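Local coordinates for protein alpha-rhamnosidase (Dictyoglomus thermophilum, PDB 6I60) that probably hydrolyses terminal non-reducing alpha-L-rhamnose residues from alpha-L-rhamnosides, acting as a glycoside hydrolase, at residues D522-Y527 / Y576-V581; K529-I534 / T567-L572. All coordinates share one frame; numbering follows the deposited sequence.

Interaction 1. Residues D522-Y527 / Y576-V581; sequences DMIGFY and YGDKYV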
# COMPACT_ATOMS: atom_id res chain seq x y z
N ASP A 522 -5.77 -4.54 2.64
CA ASP A 522 -4.82 -5.33 3.42
C ASP A 522 -3.41 -4.86 3.08
O ASP A 522 -2.91 -5.10 1.98
CB ASP A 522 -4.99 -6.82 3.12
CG ASP A 522 -4.14 -7.70 4.01
OD1 ASP A 522 -4.45 -8.91 4.14
OD2 ASP A 522 -3.15 -7.19 4.59
N MET A 523 -2.76 -4.18 4.03
CA MET A 523 -1.50 -3.50 3.76
C MET A 523 -0.33 -3.99 4.60
O MET A 523 0.78 -3.46 4.44
CB MET A 523 -1.66 -1.99 3.98
CG MET A 523 -2.85 -1.38 3.28
SD MET A 523 -2.50 -0.92 1.58
CE MET A 523 -0.85 -0.23 1.75
N ILE A 524 -0.52 -4.98 5.47
CA ILE A 524 0.56 -5.39 6.37
C ILE A 524 1.71 -6.01 5.58
O ILE A 524 2.89 -5.78 5.89
CB ILE A 524 0.04 -6.34 7.46
CG1 ILE A 524 1.19 -6.77 8.37
CG2 ILE A 524 -0.64 -7.56 6.84
CD1 ILE A 524 0.83 -6.84 9.83
N GLY A 525 1.40 -6.78 4.53
CA GLY A 525 2.46 -7.30 3.68
C GLY A 525 3.13 -6.21 2.86
O GLY A 525 4.34 -6.28 2.61
N PHE A 526 2.37 -5.20 2.44
CA PHE A 526 2.94 -4.11 1.66
C PHE A 526 3.84 -3.23 2.52
O PHE A 526 4.94 -2.85 2.10
CB PHE A 526 1.82 -3.28 1.04
CG PHE A 526 2.29 -2.29 0.02
CD1 PHE A 526 2.51 -2.67 -1.29
CD2 PHE A 526 2.50 -0.97 0.38
CE1 PHE A 526 2.94 -1.75 -2.23
CE2 PHE A 526 2.94 -0.04 -0.56
CZ PHE A 526 3.15 -0.44 -1.86
N TYR A 527 3.39 -2.89 3.73
CA TYR A 527 4.15 -1.97 4.57
C TYR A 527 5.39 -2.63 5.16
O TYR A 527 6.40 -1.95 5.40
CB TYR A 527 3.26 -1.41 5.67
CG TYR A 527 2.34 -0.32 5.18
CD1 TYR A 527 2.75 0.59 4.21
CD2 TYR A 527 1.05 -0.20 5.68
CE1 TYR A 527 1.91 1.58 3.76
CE2 TYR A 527 0.20 0.80 5.23
CZ TYR A 527 0.64 1.68 4.27
OH TYR A 527 -0.20 2.67 3.81
N TYR A 576 -2.99 -4.28 13.41
CA TYR A 576 -2.78 -5.70 13.18
C TYR A 576 -2.23 -6.45 14.39
O TYR A 576 -2.25 -7.68 14.38
CB TYR A 576 -1.82 -5.93 12.00
CG TYR A 576 -2.33 -5.40 10.68
CD1 TYR A 576 -1.94 -4.15 10.21
CD2 TYR A 576 -3.19 -6.15 9.89
CE1 TYR A 576 -2.39 -3.67 9.00
CE2 TYR A 576 -3.65 -5.68 8.68
CZ TYR A 576 -3.25 -4.43 8.23
OH TYR A 576 -3.71 -3.95 7.03
N GLY A 577 -1.75 -5.75 15.42
CA GLY A 577 -1.18 -6.42 16.57
C GLY A 577 0.11 -7.16 16.29
O GLY A 577 0.32 -8.26 16.80
N ASP A 578 0.98 -6.57 15.48
CA ASP A 578 2.26 -7.17 15.11
C ASP A 578 3.36 -6.42 15.86
O ASP A 578 3.96 -5.48 15.34
CB ASP A 578 2.48 -7.11 13.60
CG ASP A 578 3.74 -7.83 13.16
OD1 ASP A 578 4.28 -8.62 13.97
OD2 ASP A 578 4.19 -7.61 12.02
N LYS A 579 3.61 -6.84 17.11
CA LYS A 579 4.68 -6.25 17.90
C LYS A 579 6.06 -6.64 17.39
O LYS A 579 7.05 -6.00 17.78
CB LYS A 579 4.53 -6.64 19.37
CG LYS A 579 4.54 -8.14 19.62
CD LYS A 579 4.20 -8.47 21.06
CE LYS A 579 5.45 -8.78 21.87
NZ LYS A 579 5.24 -8.54 23.33
N TYR A 580 6.16 -7.67 16.55
CA TYR A 580 7.46 -8.11 16.06
C TYR A 580 8.08 -7.09 15.11
O TYR A 580 9.30 -6.93 15.09
CB TYR A 580 7.33 -9.47 15.38
CG TYR A 580 6.74 -10.53 16.27
CD1 TYR A 580 5.48 -11.06 16.02
CD2 TYR A 580 7.44 -11.01 17.37
CE1 TYR A 580 4.94 -12.04 16.84
CE2 TYR A 580 6.90 -11.98 18.20
CZ TYR A 580 5.65 -12.49 17.92
OH TYR A 580 5.12 -13.46 18.74
N VAL A 581 7.25 -6.41 14.30
CA VAL A 581 7.78 -5.38 13.42
C VAL A 581 8.28 -4.18 14.20
O VAL A 581 9.06 -3.38 13.68
CB VAL A 581 6.72 -4.96 12.38
CG1 VAL A 581 5.75 -3.95 12.99
CG2 VAL A 581 7.38 -4.39 11.14

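Interaction 2. Residues K529-I534 / T567-L572; sequences KYLNDI and TIAWYL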
# COMPACT_ATOMS: atom_id res chain seq x y z
N LYS A 529 7.32 -4.69 3.59
CA LYS A 529 8.33 -4.53 2.55
C LYS A 529 8.82 -3.09 2.47
O LYS A 529 10.01 -2.84 2.28
CB LYS A 529 7.76 -4.98 1.20
CG LYS A 529 8.71 -4.80 0.03
CD LYS A 529 8.22 -3.72 -0.92
CE LYS A 529 9.08 -3.64 -2.16
NZ LYS A 529 9.31 -2.23 -2.57
N TYR A 530 7.90 -2.12 2.61
CA TYR A 530 8.30 -0.72 2.54
C TYR A 530 9.10 -0.31 3.77
O TYR A 530 10.02 0.51 3.68
CB TYR A 530 7.07 0.17 2.37
CG TYR A 530 7.41 1.61 2.07
CD1 TYR A 530 8.22 1.94 0.98
CD2 TYR A 530 6.94 2.64 2.87
CE1 TYR A 530 8.54 3.26 0.70
CE2 TYR A 530 7.25 3.97 2.59
CZ TYR A 530 8.05 4.27 1.51
OH TYR A 530 8.37 5.58 1.23
N LEU A 531 8.74 -0.85 4.94
CA LEU A 531 9.52 -0.58 6.14
C LEU A 531 10.96 -1.07 5.99
O LEU A 531 11.88 -0.45 6.54
CB LEU A 531 8.86 -1.23 7.36
CG LEU A 531 7.78 -0.40 8.05
CD1 LEU A 531 7.23 -1.13 9.26
CD2 LEU A 531 8.33 0.96 8.44
N ASN A 532 11.16 -2.16 5.26
CA ASN A 532 12.51 -2.60 4.95
C ASN A 532 13.21 -1.61 4.03
O ASN A 532 14.41 -1.37 4.17
CB ASN A 532 12.49 -3.99 4.32
CG ASN A 532 12.27 -5.09 5.34
OD1 ASN A 532 12.55 -4.92 6.53
ND2 ASN A 532 11.76 -6.23 4.88
N ASP A 533 12.47 -1.03 3.08
CA ASP A 533 13.06 -0.06 2.16
C ASP A 533 13.57 1.16 2.92
O ASP A 533 14.64 1.70 2.59
CB ASP A 533 12.04 0.36 1.11
CG ASP A 533 11.71 -0.76 0.13
OD1 ASP A 533 12.39 -1.80 0.17
OD2 ASP A 533 10.76 -0.59 -0.67
N ILE A 534 12.83 1.61 3.93
CA ILE A 534 13.29 2.71 4.76
C ILE A 534 14.52 2.29 5.56
O ILE A 534 15.46 3.07 5.75
CB ILE A 534 12.15 3.20 5.68
CG1 ILE A 534 10.98 3.71 4.83
CG2 ILE A 534 12.64 4.28 6.63
CD1 ILE A 534 9.63 3.30 5.37
N THR A 567 5.87 5.89 12.24
CA THR A 567 4.42 5.99 12.15
C THR A 567 3.83 4.75 11.48
O THR A 567 2.91 4.12 12.02
CB THR A 567 4.02 7.25 11.40
OG1 THR A 567 4.32 8.40 12.20
CG2 THR A 567 2.53 7.24 11.08
N ILE A 568 4.34 4.39 10.30
CA ILE A 568 3.82 3.22 9.60
C ILE A 568 4.05 1.96 10.43
O ILE A 568 3.19 1.08 10.49
CB ILE A 568 4.46 3.11 8.20
CG1 ILE A 568 4.02 4.29 7.33
CG2 ILE A 568 4.08 1.80 7.54
CD1 ILE A 568 4.74 4.38 6.01
N ALA A 569 5.21 1.88 11.10
CA ALA A 569 5.47 0.73 11.96
C ALA A 569 4.50 0.69 13.13
O ALA A 569 4.00 -0.39 13.50
CB ALA A 569 6.91 0.76 12.45
N TRP A 570 4.20 1.85 13.73
CA TRP A 570 3.22 1.89 14.81
C TRP A 570 1.83 1.55 14.30
O TRP A 570 1.03 0.97 15.04
CB TRP A 570 3.22 3.27 15.47
CG TRP A 570 2.17 3.43 16.51
CD1 TRP A 570 0.95 4.04 16.37
CD2 TRP A 570 2.23 2.98 17.87
NE1 TRP A 570 0.25 3.99 17.55
CE2 TRP A 570 1.01 3.35 18.49
CE3 TRP A 570 3.19 2.30 18.63
CZ2 TRP A 570 0.74 3.06 19.83
CZ3 TRP A 570 2.91 2.01 19.95
CH2 TRP A 570 1.70 2.39 20.54
N TYR A 571 1.52 1.89 13.05
CA TYR A 571 0.23 1.52 12.47
C TYR A 571 0.11 0.01 12.34
O TYR A 571 -0.96 -0.56 12.57
CB TYR A 571 0.05 2.19 11.11
CG TYR A 571 -0.45 3.62 11.18
CD1 TYR A 571 -1.16 4.07 12.29
CD2 TYR A 571 -0.22 4.51 10.15
CE1 TYR A 571 -1.62 5.37 12.36
CE2 TYR A 571 -0.68 5.81 10.21
CZ TYR A 571 -1.38 6.23 11.32
OH TYR A 571 -1.84 7.53 11.39
N LEU A 572 1.21 -0.67 11.97
CA LEU A 572 1.17 -2.12 11.82
C LEU A 572 0.91 -2.82 13.15
O LEU A 572 0.32 -3.90 13.17
CB LEU A 572 2.49 -2.61 11.21
CG LEU A 572 2.75 -2.17 9.77
CD1 LEU A 572 3.98 -2.86 9.22
CD2 LEU A 572 1.53 -2.45 8.90

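Interaction 1. Residues D522-Y527 / Y576-V581
D522 meets Y576 loosely: carboxylate OD2 lies 4.1 Å from the phenol OH of Y576, its plane turned about 25° from the ring, and no hydrogen bond joins them. The next residue makes the polar link. The backbone N of M523 gives its hydrogen to Y576 OH over 3.2 Å in a nearly straight bond (172°), just ahead of the helix that begins at I524. I524 then lies over the ring, with CB 3.8 Å from the centroid of Y576 and almost on the ring normal, a CH-pi contact. Because its CG1 stands anti to the backbone N (chi1 179°), CD1 is carried back along the ring to CB of Y576, 3.5 Å away, and on to the flank of D578. A leucine in place of Y576 would probably leave the M523 N-H without this acceptor and I524 without the flat face it covers. Past Y576, G577 leaves helical geometry with positive phi, and D578 OD1 weakly caps Y580 N at the next helix. This is a helix start held against a helix-to-helix turn, a junction consistent with the (alpha/alpha)6 barrel of the six-hairpin glycosidase domain.

Interaction 2. Residues K529-I534 / T567-L572
L531 meets A569 and L572 through a single methyl group, and there the two helices pack most closely. Its CD1 lies 3.7 Å from CB of A569 and equally near that residue's CA, so the small alanine lets the leucine approach the backbone of helix 564-576. The same CD1 of L531 touches CD1 of L572, also at 3.7 Å, the two side chains reaching toward each other tip to tip. In L531 CG is anti to the carbonyl carbon (chi1 -86°) and the chain is extended beyond it (chi2 -178°), which sends CD1 across the interface. Toward I568 the fit is looser: CG of L531 stands 4.3 Å from CG2 of I568, and CD1 of I568 comes up to the edge of the Y530 ring, near its plane, 4.2 Å from CD2. No hydrogen bond crosses, and the axes of 529-534 and 567-572 run roughly antiparallel (151°), 10.5 Å apart at their closest. K529 and D533 take no part in this apolar seam: K529 NZ pairs with D533 OD2 on its syn side (2.9 Å) and also bonds to Q220 O and S492 O. W570, partly exposed, points away from helix 524-535. The contact is thus a seam between antiparallel helices, closed beside L531 and L572 by V581 and beside A569 by L582, both of helix 580-584; A514 of helix 514-520 covers I568, helix 626-648 packs against T567 and W570, and D533 OD1 forms a salt bridge with NH2 of R226, at the start of strand 226-233.

Interactions 1 and 2 lie in succession along helix 524-535, their centres about 8 Å apart: the first involves its start, the second its later turns. Apolar side chains join them directly. CG of Y527 meets CG2 of I568 at 3.6 Å, CB of Y527 meets CD2 of L572 at 3.8 Å, and CG2 of V581 meets CD1 of L531 at 3.8 Å. Helix 564-576 faces the later turns of helix 524-535, and its C-terminal end brings Y576 against the start of that helix, as expected for roughly antiparallel helices. Neither contact includes Y656, E659 or L660, residues of helix 651-672 that line a pocket holding 2-(2-ethoxyethoxy)ethanol; both are packing within the helical domain.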